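Local atomic coordinates of flagellar hook-associated protein 2 (Helicobacter pylori, PDB entry 6IWY), a protein that caps the distal end of the growing flagellar filament, promoting polymerisation of flagellin monomers there and preventing unpolymerised subunits from leaking out. Residues A[121-126]-A[212-216]. Residues are numbered along the deposited sequence; the frame is centred on the assembly and turned at random.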
loop_
_atom_site.group_PDB
_atom_site.type_symbol
_atom_site.label_atom_id
_atom_site.label_comp_id
_atom_site.label_asym_id
_atom_site.label_seq_id
_atom_site.Cartn_x
_atom_site.Cartn_y
_atom_site.Cartn_z
ATOM N N GLU A 121 12.415 10.555 2.873
ATOM C CA GLU A 121 12.008 9.217 3.288
ATOM C C GLU A 121 10.520 8.971 3.544
ATOM O O GLU A 121 9.998 7.935 3.148
ATOM C CB GLU A 121 12.751 8.869 4.563
ATOM C CG GLU A 121 12.789 7.403 4.824
ATOM C CD GLU A 121 13.655 7.043 6.005
ATOM O OE1 GLU A 121 14.211 5.932 5.955
ATOM O OE2 GLU A 121 13.770 7.844 6.970
ATOM N N ASP A 122 9.840 9.895 4.222
ATOM C CA ASP A 122 8.400 9.747 4.502
ATOM C C ASP A 122 7.520 9.650 3.246
ATOM O O ASP A 122 6.308 9.479 3.352
ATOM C CB ASP A 122 7.888 10.925 5.348
ATOM C CG ASP A 122 8.401 10.904 6.772
ATOM O OD1 ASP A 122 9.128 9.943 7.142
ATOM O OD2 ASP A 122 8.064 11.850 7.532
ATOM N N ASN A 123 8.098 9.767 2.054
ATOM C CA ASN A 123 7.271 9.722 0.843
ATOM C C ASN A 123 7.444 8.480 0.018
ATOM O O ASN A 123 7.140 8.479 -1.155
ATOM C CB ASN A 123 7.473 10.977 -0.017
ATOM C CG ASN A 123 6.864 12.204 0.622
ATOM O OD1 ASN A 123 5.672 12.471 0.457
ATOM N ND2 ASN A 123 7.672 12.941 1.381
ATOM N N ARG A 124 7.896 7.398 0.623
ATOM C CA ARG A 124 7.958 6.158 -0.135
ATOM C C ARG A 124 6.508 5.797 -0.381
ATOM O O ARG A 124 5.657 6.168 0.431
ATOM C CB ARG A 124 8.737 5.102 0.607
ATOM C CG ARG A 124 10.205 5.478 0.693
ATOM C CD ARG A 124 11.022 4.450 1.415
ATOM N NE ARG A 124 11.190 3.220 0.636
ATOM C CZ ARG A 124 11.804 2.119 1.082
ATOM N NH1 ARG A 124 12.321 2.086 2.310
ATOM N NH2 ARG A 124 11.920 1.044 0.277
ATOM N N VAL A 125 6.201 5.194 -1.529
ATOM C CA VAL A 125 4.846 4.715 -1.785
ATOM C C VAL A 125 4.761 3.198 -1.570
ATOM O O VAL A 125 5.438 2.434 -2.211
ATOM C CB VAL A 125 4.372 5.042 -3.178
ATOM C CG1 VAL A 125 3.029 4.420 -3.397
ATOM C CG2 VAL A 125 4.250 6.540 -3.399
ATOM N N TYR A 126 3.921 2.761 -0.656
ATOM C CA TYR A 126 3.802 1.349 -0.376
ATOM C C TYR A 126 2.477 0.942 -0.928
ATOM O O TYR A 126 1.474 1.418 -0.458
ATOM C CB TYR A 126 3.883 1.080 1.114
ATOM C CG TYR A 126 5.257 1.326 1.645
ATOM C CD1 TYR A 126 5.577 2.505 2.298
ATOM C CD2 TYR A 126 6.249 0.402 1.451
ATOM C CE1 TYR A 126 6.874 2.735 2.763
ATOM C CE2 TYR A 126 7.525 0.615 1.899
ATOM C CZ TYR A 126 7.835 1.783 2.553
ATOM O OH TYR A 126 9.126 1.962 2.992
ATOM N N ASP A 212 10.863 -3.021 5.493
ATOM C CA ASP A 212 11.811 -1.908 5.457
ATOM C C ASP A 212 11.946 -1.231 6.825
ATOM O O ASP A 212 11.033 -1.272 7.639
ATOM C CB ASP A 212 11.336 -0.820 4.471
ATOM C CG ASP A 212 11.359 -1.260 3.007
ATOM O OD1 ASP A 212 12.063 -2.225 2.667
ATOM O OD2 ASP A 212 10.658 -0.611 2.190
ATOM N N THR A 213 13.085 -0.582 7.047
ATOM C CA THR A 213 13.234 0.339 8.162
ATOM C C THR A 213 13.012 1.773 7.678
ATOM O O THR A 213 13.296 2.117 6.533
ATOM C CB THR A 213 14.608 0.244 8.814
ATOM O OG1 THR A 213 15.562 0.950 8.018
ATOM C CG2 THR A 213 15.033 -1.213 8.950
ATOM N N LEU A 214 12.534 2.607 8.588
ATOM C CA LEU A 214 12.094 3.948 8.252
ATOM C C LEU A 214 12.250 4.878 9.467
ATOM O O LEU A 214 12.614 4.426 10.549
ATOM C CB LEU A 214 10.669 3.834 7.707
ATOM C CG LEU A 214 9.495 4.727 8.085
ATOM C CD1 LEU A 214 9.466 6.117 7.387
ATOM C CD2 LEU A 214 8.270 3.898 7.708
ATOM N N HIS A 215 12.023 6.172 9.271
ATOM C CA HIS A 215 12.241 7.195 10.310
ATOM C C HIS A 215 13.598 7.026 10.982
ATOM O O HIS A 215 13.708 6.982 12.192
ATOM C CB HIS A 215 11.115 7.209 11.345
ATOM C CG HIS A 215 9.820 7.752 10.824
ATOM N ND1 HIS A 215 8.626 7.072 10.941
ATOM C CD2 HIS A 215 9.528 8.916 10.190
ATOM C CE1 HIS A 215 7.655 7.795 10.408
ATOM N NE2 HIS A 215 8.176 8.917 9.940
ATOM N N GLY A 216 14.628 6.913 10.158
ATOM C CA GLY A 216 16.002 6.847 10.623
ATOM C C GLY A 216 16.338 5.658 11.499
ATOM O O GLY A 216 17.286 5.723 12.277
#
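Asp212, near the end of edge strand 209-214, turns a single carboxylate oxygen to two partners, Arg124 in the loop before strand 126-127 and Tyr126 at its start. Its OD2 lies 2.8 Å from Arg124 NH2 in a salt bridge and accepts a hydrogen bond from Tyr126 OH at 3.1 Å through its anti lone pair. Arginine is long enough to reach across, and the bend at chi3 (71°) turns one guanidinium face to OD2, the two planes only 19° apart. Buried Tyr126 brings its hydroxyl over that same face and its ring against Ile221 and Asn223 of strand 219-224. Buried Leu214 belongs to this packed side: its CD1, 3.8 Å from Asp122 OD1, gives the His215 ring an apolar surface under its centre.

Looser contacts join the 3-10 turn to the loop ending at exposed Gly216. Glutamate's length carries the extended Glu121 carboxylate to the backbone, where OE2 receives a weak hydrogen bond from Gly216 N at 3.4 Å; glycine suits the positive phi. Asp122 OD1 approaches the His215 ring obliquely, without a hydrogen bond.

Within this crystallised part of the cap protein, the shared oxygen links loop to edge strand, and a charged Asp212 is probably favoured.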